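Local coordinates for protein putative monooxygenase (Fusobacterium nucleatum subsp. nucleatum, PDB 3MCS) that probably acts as a monooxygenase of the antibiotic biosynthesis monooxygenase family, with two such units in one chain, on a substrate that is not established, at residues K24-D29 against K78-V83; E60-Y65 against S69-N74; V138-N143 against A180-D185; G153-R156 against N160-C163; D172-H177 against K197-L202. One frame throughout, in Å; residues are numbered along the deposited sequence.

Interaction 1: residues K24-D29 against K78-V83; sequences KSATED and KDFKAV
Thr27 OG1 is hydrogen-bonded to the carbonyl of Tyr23, one turn back in the same helix, and packs obliquely against the Phe80 ring, 3.9 Å from CE1 of Phe80. The contact pairs two helices, 20-37 and 75-87, that pack on the outside of the sheet in the first half of a chain with the alpha/beta-barrel fold of the antibiotic biosynthesis monooxygenase family. Locally the axes run nearly antiparallel, at 161°, and approach to 9.9 Å. Phe80 reaches across because its CG is anti to the backbone N (chi1 -172°), which carries the ring across toward Ala26 and Thr27. There CD1 of Phe80 lies 3.7 Å from the carbonyl O of Ala26, approaching obliquely. Thr27 and Phe80 both also touch Ile58 of strand 55-62, and the Phe80 ring stacks with Tyr30, so the inner side of the helix pair is apolar and buried. Toward the outer side the contact thins to small aliphatic groups. The last of them is the meeting of Ala26 CB with the CG1 branch of Val83, at 4.0 Å.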
# COMPACT_ATOMS: atom_id res chain seq x y z
N LYS A 24 -2.60 17.41 5.17
CA LYS A 24 -3.30 17.10 3.91
C LYS A 24 -2.73 17.90 2.72
O LYS A 24 -2.51 17.35 1.65
CB LYS A 24 -4.84 17.30 4.04
CG LYS A 24 -5.53 16.27 4.96
CD LYS A 24 -7.01 16.56 5.18
N SER A 25 -2.52 19.19 2.92
CA SER A 25 -1.95 20.08 1.92
C SER A 25 -0.57 19.64 1.44
O SER A 25 -0.32 19.59 0.22
CB SER A 25 -1.81 21.50 2.51
OG SER A 25 -2.70 22.39 1.90
N ALA A 26 0.31 19.36 2.40
CA ALA A 26 1.67 18.94 2.11
C ALA A 26 1.71 17.56 1.44
O ALA A 26 2.54 17.33 0.57
CB ALA A 26 2.50 18.95 3.36
N THR A 27 0.83 16.65 1.84
CA THR A 27 0.81 15.33 1.21
C THR A 27 0.23 15.44 -0.20
O THR A 27 0.73 14.80 -1.13
CB THR A 27 0.02 14.31 2.01
OG1 THR A 27 0.51 14.30 3.34
CG2 THR A 27 0.20 12.93 1.42
N GLU A 28 -0.79 16.28 -0.39
CA GLU A 28 -1.34 16.49 -1.73
C GLU A 28 -0.25 17.03 -2.68
O GLU A 28 -0.05 16.49 -3.77
CB GLU A 28 -2.55 17.43 -1.72
CG GLU A 28 -3.84 16.80 -1.21
CD GLU A 28 -5.02 17.79 -1.10
OE1 GLU A 28 -4.89 18.98 -1.50
OE2 GLU A 28 -6.09 17.35 -0.60
N ASP A 29 0.43 18.10 -2.26
CA ASP A 29 1.50 18.67 -3.06
C ASP A 29 2.56 17.61 -3.39
O ASP A 29 3.00 17.51 -4.53
CB ASP A 29 2.21 19.83 -2.34
CG ASP A 29 1.30 21.04 -2.10
OD1 ASP A 29 0.12 20.98 -2.50
OD2 ASP A 29 1.79 22.03 -1.49
N LYS A 78 12.35 16.61 -1.13
CA LYS A 78 13.08 17.57 -0.28
C LYS A 78 12.11 18.54 0.41
O LYS A 78 12.31 18.93 1.57
CB LYS A 78 14.16 18.34 -1.07
N ASP A 79 11.04 18.93 -0.28
CA ASP A 79 10.08 19.83 0.31
C ASP A 79 9.24 19.15 1.38
O ASP A 79 9.05 19.69 2.47
CB ASP A 79 9.18 20.45 -0.77
CG ASP A 79 9.90 21.50 -1.57
OD1 ASP A 79 11.08 21.74 -1.23
OD2 ASP A 79 9.31 22.09 -2.50
N PHE A 80 8.79 17.94 1.07
CA PHE A 80 7.96 17.16 2.00
C PHE A 80 8.73 16.76 3.24
O PHE A 80 8.25 16.97 4.34
CB PHE A 80 7.40 15.95 1.28
CG PHE A 80 6.40 15.19 2.08
CD1 PHE A 80 5.23 15.79 2.51
CD2 PHE A 80 6.58 13.85 2.33
CE1 PHE A 80 4.28 15.08 3.23
CE2 PHE A 80 5.64 13.13 3.05
CZ PHE A 80 4.49 13.76 3.49
N LYS A 81 9.93 16.22 3.09
CA LYS A 81 10.75 15.85 4.27
C LYS A 81 11.11 17.06 5.14
O LYS A 81 11.42 16.89 6.33
CB LYS A 81 12.02 15.09 3.86
CG LYS A 81 11.73 13.63 3.40
N ALA A 82 11.04 18.26 4.57
CA ALA A 82 11.24 19.50 5.31
C ALA A 82 10.02 19.84 6.18
O ALA A 82 10.13 20.59 7.18
CB ALA A 82 11.52 20.67 4.33
N VAL A 83 8.85 19.29 5.81
CA VAL A 83 7.60 19.57 6.53
C VAL A 83 7.21 18.50 7.55
O VAL A 83 6.54 18.78 8.53
CB VAL A 83 6.43 19.81 5.52
CG1 VAL A 83 5.10 19.79 6.22
CG2 VAL A 83 6.61 21.15 4.81

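Interaction 2: residues E60-Y65 against S69-N74; sequences EIYNDY and SNHTKN
Tyr62 and His71 form the closely packed, buried part of this contact, where the end of strand 55-62 faces helix 65-73, the helix that follows it directly. The two side chains cross at about a right angle, and their rings meet obliquely, with planes 43° apart and centroids separated by 5.1 Å. The phenol end of Tyr62 lies over one face of the imidazole, offset toward its rim, and CE2 of Tyr62 sits 3.8 Å from CG of His71. The exact place of the Tyr62 hydroxyl is doubtful, as the model sets it too near the imidazole. His71 comes down on the strand because its CG is anti to the backbone N (chi1 168°). Beside it, the extended Glu60 brings its carboxylate up almost perpendicular to the imidazole, with Glu60 OE1 3.8 Å from His71 NE2.

At the other end the contact is looser and faces solvent. Tyr65 is exposed, and the link there is made by the main chain: Ser69 N donates to Tyr65 O over 2.9 Å, a bond of the first helical turn. Asp64 precedes that turn as N-cap, its OD1 accepting from Ala67 N.

Both imidazole nitrogens have partners beyond the two segments, ND1 with Glu38 and NE2 with the hydroxyl of Tyr30, which also bonds Glu60 OE2. This buried polar network probably fixes the rotation of the His71 ring and ties the helix to strand and neighbouring helix by directional bonds rather than by apolar packing alone.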
# COMPACT_ATOMS: atom_id res chain seq x y z
N GLU A 60 4.40 3.98 -1.67
CA GLU A 60 5.20 4.52 -2.75
C GLU A 60 5.82 3.36 -3.52
O GLU A 60 6.40 2.47 -2.91
CB GLU A 60 6.30 5.44 -2.20
CG GLU A 60 5.83 6.70 -1.44
CD GLU A 60 6.99 7.68 -1.01
OE1 GLU A 60 8.19 7.48 -1.30
OE2 GLU A 60 6.72 8.69 -0.38
N ILE A 61 5.70 3.37 -4.85
CA ILE A 61 6.23 2.29 -5.69
C ILE A 61 6.98 2.83 -6.89
O ILE A 61 6.49 3.69 -7.62
CB ILE A 61 5.13 1.28 -6.11
CG1 ILE A 61 5.75 0.06 -6.81
CG2 ILE A 61 4.05 1.97 -6.94
CD1 ILE A 61 4.76 -1.09 -7.02
N TYR A 62 8.19 2.31 -7.06
CA TYR A 62 9.10 2.76 -8.11
C TYR A 62 9.60 1.60 -8.97
O TYR A 62 9.58 0.44 -8.57
CB TYR A 62 10.29 3.49 -7.50
CG TYR A 62 9.87 4.63 -6.60
CD1 TYR A 62 9.56 4.40 -5.28
CD2 TYR A 62 9.78 5.91 -7.09
CE1 TYR A 62 9.17 5.44 -4.46
CE2 TYR A 62 9.39 6.96 -6.27
CZ TYR A 62 9.09 6.72 -4.95
OH TYR A 62 8.70 7.73 -4.10
N ASN A 63 10.10 1.95 -10.14
CA ASN A 63 10.47 0.95 -11.09
C ASN A 63 11.75 0.23 -10.68
O ASN A 63 11.89 -0.95 -10.96
CB ASN A 63 10.58 1.59 -12.48
CG ASN A 63 10.03 0.71 -13.58
OD1 ASN A 63 10.24 -0.50 -13.61
ND2 ASN A 63 9.30 1.33 -14.51
N ASP A 64 12.67 0.95 -10.03
CA ASP A 64 13.95 0.38 -9.56
C ASP A 64 14.62 1.27 -8.50
O ASP A 64 14.16 2.39 -8.28
CB ASP A 64 14.92 0.11 -10.71
CG ASP A 64 15.36 1.36 -11.44
OD1 ASP A 64 15.38 2.48 -10.88
OD2 ASP A 64 15.75 1.22 -12.61
N TYR A 65 15.71 0.80 -7.89
CA TYR A 65 16.35 1.58 -6.81
C TYR A 65 16.95 2.90 -7.27
O TYR A 65 17.14 3.79 -6.46
CB TYR A 65 17.43 0.78 -6.02
CG TYR A 65 18.72 0.40 -6.76
CD1 TYR A 65 19.76 1.29 -6.92
CD2 TYR A 65 18.90 -0.89 -7.23
CE1 TYR A 65 20.92 0.92 -7.58
CE2 TYR A 65 20.04 -1.28 -7.87
CZ TYR A 65 21.06 -0.39 -8.05
OH TYR A 65 22.22 -0.80 -8.72
N SER A 69 16.21 6.39 -5.59
CA SER A 69 17.28 7.24 -5.08
C SER A 69 17.20 8.66 -5.65
O SER A 69 17.50 9.65 -4.94
CB SER A 69 18.66 6.63 -5.33
OG SER A 69 19.59 7.60 -5.81
N ASN A 70 16.81 8.77 -6.92
CA ASN A 70 16.66 10.08 -7.53
C ASN A 70 15.47 10.83 -6.92
O ASN A 70 15.51 12.03 -6.72
CB ASN A 70 16.55 9.97 -9.05
CG ASN A 70 17.91 9.83 -9.74
OD1 ASN A 70 18.91 10.40 -9.32
ND2 ASN A 70 17.93 9.09 -10.84
N HIS A 71 14.42 10.11 -6.61
CA HIS A 71 13.26 10.70 -5.98
C HIS A 71 13.63 11.28 -4.63
O HIS A 71 13.23 12.40 -4.32
CB HIS A 71 12.15 9.67 -5.83
CG HIS A 71 11.03 10.11 -4.94
ND1 HIS A 71 10.03 10.98 -5.35
CD2 HIS A 71 10.72 9.77 -3.67
CE1 HIS A 71 9.18 11.16 -4.37
NE2 HIS A 71 9.57 10.44 -3.33
N THR A 72 14.43 10.57 -3.84
CA THR A 72 14.75 11.09 -2.52
C THR A 72 15.66 12.33 -2.61
O THR A 72 15.82 13.04 -1.63
CB THR A 72 15.36 10.06 -1.58
OG1 THR A 72 16.73 9.85 -1.92
CG2 THR A 72 14.57 8.73 -1.62
N LYS A 73 16.23 12.59 -3.78
CA LYS A 73 17.07 13.76 -3.98
C LYS A 73 16.34 14.89 -4.74
O LYS A 73 16.82 16.02 -4.75
CB LYS A 73 18.31 13.41 -4.78
CG LYS A 73 19.31 12.48 -4.16
CD LYS A 73 20.39 12.19 -5.19
CE LYS A 73 21.36 11.11 -4.81
NZ LYS A 73 22.35 10.93 -5.94
N ASN A 74 15.20 14.58 -5.37
CA ASN A 74 14.48 15.58 -6.19
C ASN A 74 13.67 16.53 -5.31
O ASN A 74 13.52 16.30 -4.11
CB ASN A 74 13.59 14.87 -7.23
CG ASN A 74 13.46 15.64 -8.55
OD1 ASN A 74 13.65 16.85 -8.64
ND2 ASN A 74 13.14 14.91 -9.59

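Interaction 3: residues V138-N143 against A180-D185; sequences VETTFN and AKYFKD
Tyr182 projects from the start of helix 181-190 onto Thr140 and Thr141 of helix 127-143, joining two helices on the outside of the sheet in the second half of this alpha/beta-barrel chain. The apolar part is a CH-pi contact. The methyl CG2 of Thr140 stands over the middle of the phenol ring, 4.1 Å from its centroid and 10° off the normal. The opposite face of the ring is partly covered by CB of the next residue, Phe183, toward the rim. With CG of Tyr182 lodged between its backbone N and carbonyl carbon (chi1 77°), the ring is carried across to the other helix.

Among the polar groups, Thr141 OG1 lies at the edge of that ring, in its plane, 3.9 Å from CE2 of Tyr182, while being hydrogen-bonded to the carbonyl of Ile137 in its own helix. Thr140 OG1, for its part, bonds to the carbonyl of Asn136. The Tyr182 hydroxyl is hydrogen-bonded to ND1 of His177, so helix 171-178 joins the same cluster.

Backbone bonds set up the first turn that carries the ring. Ala180, at the N-cap position, offers its carbonyl O to two donors, Phe183 N at 3.0 Å and Lys184 N at 2.9 Å. At the far end of the phenol, Tyr182 OH rests 3.8 Å from CA of Thr141.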
# COMPACT_ATOMS: atom_id res chain seq x y z
N VAL A 138 -4.98 -13.34 -4.00
CA VAL A 138 -4.80 -11.96 -4.41
C VAL A 138 -5.00 -11.83 -5.92
O VAL A 138 -5.57 -10.83 -6.35
CB VAL A 138 -3.43 -11.42 -3.99
CG1 VAL A 138 -3.27 -9.99 -4.48
CG2 VAL A 138 -3.29 -11.48 -2.50
N GLU A 139 -4.57 -12.82 -6.71
CA GLU A 139 -4.82 -12.80 -8.19
C GLU A 139 -6.30 -12.95 -8.55
O GLU A 139 -6.78 -12.28 -9.46
CB GLU A 139 -4.02 -13.86 -8.94
CG GLU A 139 -2.57 -13.48 -9.08
CD GLU A 139 -1.74 -14.50 -9.83
OE1 GLU A 139 -2.29 -15.57 -10.19
OE2 GLU A 139 -0.53 -14.23 -10.05
N THR A 140 -7.00 -13.83 -7.84
CA THR A 140 -8.44 -14.00 -8.03
C THR A 140 -9.11 -12.65 -7.75
O THR A 140 -9.98 -12.21 -8.53
CB THR A 140 -9.03 -15.08 -7.10
OG1 THR A 140 -8.25 -16.28 -7.17
CG2 THR A 140 -10.49 -15.39 -7.48
N THR A 141 -8.68 -11.98 -6.68
CA THR A 141 -9.25 -10.67 -6.31
C THR A 141 -9.10 -9.64 -7.43
O THR A 141 -10.04 -8.93 -7.75
CB THR A 141 -8.61 -10.11 -5.01
OG1 THR A 141 -8.98 -10.94 -3.91
CG2 THR A 141 -9.08 -8.71 -4.74
N PHE A 142 -7.92 -9.57 -8.04
CA PHE A 142 -7.70 -8.56 -9.07
C PHE A 142 -8.64 -8.73 -10.24
O PHE A 142 -9.05 -7.73 -10.83
CB PHE A 142 -6.26 -8.55 -9.58
CG PHE A 142 -5.95 -7.36 -10.46
CD1 PHE A 142 -5.85 -6.09 -9.91
CD2 PHE A 142 -5.76 -7.50 -11.83
CE1 PHE A 142 -5.56 -4.99 -10.69
CE2 PHE A 142 -5.47 -6.40 -12.62
CZ PHE A 142 -5.36 -5.14 -12.05
N ASN A 143 -8.98 -9.98 -10.57
CA ASN A 143 -9.91 -10.27 -11.65
C ASN A 143 -11.37 -10.02 -11.25
O ASN A 143 -12.26 -10.03 -12.10
CB ASN A 143 -9.73 -11.71 -12.17
CG ASN A 143 -8.35 -11.96 -12.81
OD1 ASN A 143 -7.45 -11.11 -12.81
ND2 ASN A 143 -8.20 -13.15 -13.34
N ALA A 180 -17.30 -13.28 -0.36
CA ALA A 180 -17.31 -14.32 -1.40
C ALA A 180 -16.77 -15.65 -0.88
O ALA A 180 -15.84 -15.67 -0.07
CB ALA A 180 -16.50 -13.88 -2.62
N LYS A 181 -17.32 -16.75 -1.39
CA LYS A 181 -16.92 -18.08 -0.96
C LYS A 181 -15.39 -18.28 -1.00
O LYS A 181 -14.82 -18.75 -0.03
CB LYS A 181 -17.67 -19.17 -1.77
CG LYS A 181 -17.56 -20.62 -1.21
CD LYS A 181 -18.44 -21.65 -1.95
N TYR A 182 -14.73 -17.88 -2.09
CA TYR A 182 -13.27 -18.07 -2.21
C TYR A 182 -12.46 -17.35 -1.13
O TYR A 182 -11.37 -17.80 -0.76
CB TYR A 182 -12.75 -17.63 -3.58
CG TYR A 182 -12.62 -16.12 -3.78
CD1 TYR A 182 -13.66 -15.36 -4.27
CD2 TYR A 182 -11.43 -15.47 -3.48
CE1 TYR A 182 -13.53 -13.99 -4.45
CE2 TYR A 182 -11.29 -14.10 -3.65
CZ TYR A 182 -12.34 -13.37 -4.14
OH TYR A 182 -12.17 -12.02 -4.31
N PHE A 183 -12.96 -16.22 -0.64
CA PHE A 183 -12.26 -15.48 0.41
C PHE A 183 -12.60 -16.04 1.79
O PHE A 183 -11.71 -16.20 2.62
CB PHE A 183 -12.58 -13.98 0.35
CG PHE A 183 -11.67 -13.15 1.21
CD1 PHE A 183 -10.44 -12.75 0.74
CD2 PHE A 183 -12.05 -12.79 2.49
CE1 PHE A 183 -9.60 -12.00 1.55
CE2 PHE A 183 -11.24 -12.04 3.28
CZ PHE A 183 -10.01 -11.65 2.82
N LYS A 184 -13.89 -16.31 2.03
CA LYS A 184 -14.31 -16.92 3.30
C LYS A 184 -13.58 -18.26 3.50
O LYS A 184 -13.07 -18.54 4.58
CB LYS A 184 -15.84 -17.11 3.36
CG LYS A 184 -16.65 -15.86 3.61
CD LYS A 184 -18.15 -16.18 3.76
N ASP A 185 -13.53 -19.08 2.44
CA ASP A 185 -12.83 -20.36 2.49
C ASP A 185 -11.38 -20.18 2.85
O ASP A 185 -10.82 -21.02 3.56
CB ASP A 185 -12.89 -21.11 1.14
CG ASP A 185 -14.27 -21.67 0.83
OD1 ASP A 185 -15.13 -21.72 1.72
OD2 ASP A 185 -14.48 -22.07 -0.34

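Interaction 4: residues G153-R156 against N160-C163; sequences GTDR and NKWC
One face of the Trp162 indole is occupied by the methyl CG2 of Thr154, which sits 3.3 Å from the centroid of the six-membered ring, only 8° off its normal, in a CH-pi contact. At the rim of the indole, NE1 is hydrogen-bonded to Asp127 OD1. The Phe130 ring also meets the indole, with the planes inclined, so the tryptophan is wedged between its strand and helix 127-143. Thr154 and Trp162 are a non-hydrogen-bonded antiparallel pair, and their side chains run alongside each other on the helix-facing side of the sheet. The methyl of Thr154 is anti to the carbonyl carbon, with OG1 at chi1 57°, and this turns it over the indole.

The backbones are joined by three bonds. Gly153 and Cys163 form a hydrogen-bonded pair, with Gly153 N to Cys163 O at 3.1 Å and Cys163 N to Gly153 O at 2.8 Å, the latter almost straight. Nearer the turn, Asp155 N reaches Lys161 O at 3.0 Å.

Asp155 and Lys161 also lie side by side, CB of Asp155 4.0 Å from CB of Lys161, but their charged ends go to other partners: Asp155 to Arg157 and Lys161 to Asp121.

The whole is the closing end of a beta hairpin, strands 147-155 and 161-168, whose outer face is covered by a helix as in the ferredoxin-like halves of dimeric alpha/beta-barrel proteins.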
# COMPACT_ATOMS: atom_id res chain seq x y z
N GLY A 153 3.31 -8.30 -0.93
CA GLY A 153 4.73 -8.58 -0.73
C GLY A 153 5.10 -8.92 0.69
O GLY A 153 4.24 -8.95 1.57
N THR A 154 6.38 -9.20 0.91
CA THR A 154 6.88 -9.58 2.22
C THR A 154 7.89 -8.55 2.71
O THR A 154 8.67 -8.00 1.95
CB THR A 154 7.48 -11.00 2.18
OG1 THR A 154 8.53 -11.07 1.20
CG2 THR A 154 6.39 -12.01 1.80
N ASP A 155 7.86 -8.27 4.00
CA ASP A 155 8.76 -7.29 4.55
C ASP A 155 10.20 -7.80 4.42
O ASP A 155 10.49 -9.00 4.62
CB ASP A 155 8.36 -6.99 6.00
CG ASP A 155 9.10 -5.79 6.58
OD1 ASP A 155 10.32 -5.70 6.40
OD2 ASP A 155 8.45 -4.95 7.23
N ARG A 156 11.13 -6.92 4.07
CA ARG A 156 12.53 -7.36 3.90
C ARG A 156 13.21 -7.62 5.25
O ARG A 156 14.25 -8.28 5.31
CB ARG A 156 13.31 -6.38 3.02
CG ARG A 156 12.75 -6.27 1.59
CD ARG A 156 13.57 -5.29 0.77
NE ARG A 156 14.83 -5.89 0.33
CZ ARG A 156 15.95 -5.22 0.13
NH1 ARG A 156 16.02 -3.90 0.36
NH2 ARG A 156 17.03 -5.86 -0.27
N ASN A 160 8.21 -13.53 6.88
CA ASN A 160 6.97 -14.11 7.36
C ASN A 160 5.88 -13.03 7.52
O ASN A 160 4.72 -13.36 7.79
CB ASN A 160 7.18 -14.85 8.67
CG ASN A 160 8.20 -15.98 8.56
OD1 ASN A 160 9.03 -16.16 9.46
ND2 ASN A 160 8.17 -16.71 7.46
N LYS A 161 6.25 -11.76 7.34
CA LYS A 161 5.34 -10.63 7.48
C LYS A 161 4.85 -10.22 6.11
O LYS A 161 5.56 -9.54 5.39
CB LYS A 161 6.09 -9.49 8.15
CG LYS A 161 5.27 -8.31 8.68
CD LYS A 161 6.19 -7.40 9.54
CE LYS A 161 5.49 -6.74 10.73
NZ LYS A 161 5.19 -7.70 11.85
N TRP A 162 3.66 -10.66 5.73
CA TRP A 162 3.09 -10.29 4.44
C TRP A 162 2.32 -8.96 4.53
O TRP A 162 1.61 -8.73 5.51
CB TRP A 162 2.16 -11.39 3.95
CG TRP A 162 2.89 -12.61 3.63
CD1 TRP A 162 3.37 -13.52 4.51
CD2 TRP A 162 3.22 -13.07 2.33
NE1 TRP A 162 4.00 -14.54 3.84
CE2 TRP A 162 3.92 -14.29 2.49
CE3 TRP A 162 2.99 -12.59 1.03
CZ2 TRP A 162 4.42 -15.03 1.41
CZ3 TRP A 162 3.47 -13.33 -0.04
CH2 TRP A 162 4.19 -14.54 0.16
N CYS A 163 2.45 -8.12 3.50
CA CYS A 163 1.80 -6.81 3.44
C CYS A 163 0.97 -6.70 2.21
O CYS A 163 1.50 -6.85 1.10
CB CYS A 163 2.84 -5.69 3.38
SG CYS A 163 3.92 -5.61 4.84

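Interaction 5: residues D172-H177 against K197-L202; sequences DSYLNH and KKRAEL
Tyr174 on helix 171-178 faces Glu201 of strand 194-209 with their CA atoms 10.2 Å apart, a spacing that only long side chains can bridge. Tyr174 does so with its ring, its CG anti to the backbone N (chi1 167°), so that the hydroxyl extends toward the strand. There it accepts a hydrogen bond from Arg199, NH1 of Arg199 to OH of Tyr174 at 2.6 Å, with an N-H...O angle of 150°. Arg199 is modelled in two conformations, so this bond belongs to one of them and its details are less certain. In that conformer the arginine chain is bent at chi3, and its guanidinium lies nearly coplanar with the phenol ring, 4° apart, NH1 arriving at the ring edge. In this conformer the same NH1 also makes a salt bridge with OE2 of Glu201, two residues on in the strand, although the hydrogen bond within it is weak. The carboxylate of Glu201 lies at a steep angle to the phenol ring, its OE2 4.1 Å from CE2 of Tyr174.

Tyr174 is buried among aromatic neighbours, Phe114 and Tyr168, the latter edge-to-face, while Arg199 and Glu201 are partly exposed. An acetate ion, probably from the crystallisation liquor, is bound about 5 Å from the Arg199 side chain. The arrangement is that of a helix laid on the outer face of an antiparallel sheet, as in the alpha/beta-barrel fold.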
# COMPACT_ATOMS: atom_id res chain seq x y z
N ASP A 172 -18.74 -1.24 -1.72
CA ASP A 172 -19.47 -2.47 -1.98
C ASP A 172 -18.55 -3.52 -2.62
O ASP A 172 -18.60 -4.69 -2.26
CB ASP A 172 -20.71 -2.24 -2.87
CG ASP A 172 -21.62 -1.15 -2.32
OD1 ASP A 172 -21.30 0.06 -2.49
OD2 ASP A 172 -22.66 -1.53 -1.73
N SER A 173 -17.71 -3.09 -3.55
CA SER A 173 -16.79 -4.00 -4.23
C SER A 173 -15.92 -4.75 -3.23
O SER A 173 -15.71 -5.95 -3.34
CB SER A 173 -15.92 -3.24 -5.23
OG SER A 173 -16.69 -2.65 -6.27
N TYR A 174 -15.42 -4.02 -2.24
CA TYR A 174 -14.59 -4.59 -1.19
C TYR A 174 -15.37 -5.57 -0.31
O TYR A 174 -14.88 -6.64 0.02
CB TYR A 174 -13.99 -3.48 -0.33
CG TYR A 174 -13.38 -3.97 0.95
CD1 TYR A 174 -12.19 -4.67 0.95
CD2 TYR A 174 -14.01 -3.76 2.16
CE1 TYR A 174 -11.63 -5.13 2.12
CE2 TYR A 174 -13.46 -4.22 3.34
CZ TYR A 174 -12.28 -4.91 3.31
OH TYR A 174 -11.74 -5.37 4.48
N LEU A 175 -16.59 -5.20 0.08
CA LEU A 175 -17.38 -6.11 0.91
C LEU A 175 -17.80 -7.38 0.17
O LEU A 175 -17.87 -8.46 0.77
CB LEU A 175 -18.61 -5.39 1.44
CG LEU A 175 -18.35 -4.24 2.41
CD1 LEU A 175 -19.69 -3.59 2.81
CD2 LEU A 175 -17.60 -4.71 3.63
N ASN A 176 -18.09 -7.25 -1.12
CA ASN A 176 -18.48 -8.40 -1.94
C ASN A 176 -17.28 -9.30 -2.08
O ASN A 176 -17.40 -10.51 -2.15
CB ASN A 176 -19.04 -7.96 -3.30
CG ASN A 176 -20.41 -7.30 -3.17
OD1 ASN A 176 -21.12 -7.49 -2.17
ND2 ASN A 176 -20.80 -6.53 -4.19
N HIS A 177 -16.10 -8.69 -2.09
CA HIS A 177 -14.87 -9.44 -2.15
C HIS A 177 -14.69 -10.32 -0.91
O HIS A 177 -14.45 -11.52 -1.04
CB HIS A 177 -13.69 -8.48 -2.39
CG HIS A 177 -12.41 -8.90 -1.74
ND1 HIS A 177 -11.70 -10.02 -2.13
CD2 HIS A 177 -11.67 -8.30 -0.78
CE1 HIS A 177 -10.61 -10.11 -1.39
NE2 HIS A 177 -10.57 -9.09 -0.56
N LYS A 197 -2.77 -10.34 12.93
CA LYS A 197 -3.30 -9.68 11.76
C LYS A 197 -3.86 -8.33 12.11
O LYS A 197 -4.55 -8.18 13.11
CB LYS A 197 -4.40 -10.55 11.19
CG LYS A 197 -4.82 -10.30 9.77
CD LYS A 197 -5.79 -11.44 9.39
CE LYS A 197 -6.25 -11.45 7.94
NZ LYS A 197 -6.98 -12.74 7.69
N LYS A 198 -3.54 -7.34 11.29
CA LYS A 198 -4.06 -6.00 11.47
C LYS A 198 -4.52 -5.50 10.10
O LYS A 198 -3.72 -5.32 9.18
CB LYS A 198 -3.02 -5.06 12.13
CG LYS A 198 -3.60 -3.65 12.46
CD LYS A 198 -2.71 -2.78 13.37
N ARG A 199 -5.83 -5.35 9.97
CA ARG A 199 -6.47 -4.83 8.76
C ARG A 199 -6.86 -3.40 9.04
O ARG A 199 -7.43 -3.12 10.07
CB ARG A 199 -7.72 -5.61 8.41
CG ARG A 199 -8.55 -5.03 7.25
CD ARG A 199 -9.87 -5.78 7.11
NE ARG A 199 -10.80 -5.50 8.21
CZ ARG A 199 -11.97 -4.89 8.08
NH1 ARG A 199 -12.42 -4.52 6.89
NH2 ARG A 199 -12.71 -4.68 9.15
N ALA A 200 -6.55 -2.51 8.13
CA ALA A 200 -6.88 -1.13 8.32
C ALA A 200 -7.60 -0.59 7.11
O ALA A 200 -7.01 -0.42 6.05
CB ALA A 200 -5.63 -0.33 8.57
N GLU A 201 -8.89 -0.34 7.27
CA GLU A 201 -9.65 0.30 6.25
C GLU A 201 -9.15 1.74 6.29
O GLU A 201 -9.04 2.32 7.36
CB GLU A 201 -11.15 0.21 6.53
CG GLU A 201 -11.68 -1.21 6.62
CD GLU A 201 -13.20 -1.26 6.74
OE1 GLU A 201 -13.86 -0.22 6.57
OE2 GLU A 201 -13.71 -2.37 6.99
N LEU A 202 -8.82 2.31 5.15
CA LEU A 202 -8.21 3.64 5.11
C LEU A 202 -8.99 4.69 4.31
O LEU A 202 -9.59 4.40 3.28
CB LEU A 202 -6.79 3.53 4.53
CG LEU A 202 -5.73 2.74 5.30
CD1 LEU A 202 -4.45 2.62 4.46
CD2 LEU A 202 -5.41 3.36 6.64

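The five contacts are spread over two related halves of the chain. Interactions 1 and 2 belong to the first, with interaction 2 nested inside the loop that interaction 1 closes; interaction 4 is likewise nested inside interaction 3 in the second. Interactions 1 and 3, both helix pairings, lie on opposite sides of the chain's centre, their own centres about 36 Å apart. Interactions 2, 4 and 5 all reach the one antiparallel sheet. Interactions 3 and 5, with centres about 12 Å apart, alternate along the chain and touch where helices 171-178 and 181-190 meet. Strand 194-209 of interaction 5 pairs with strands 41-49 and 114-122, so the two halves share one continuous sheet flanked by helices within a single chain.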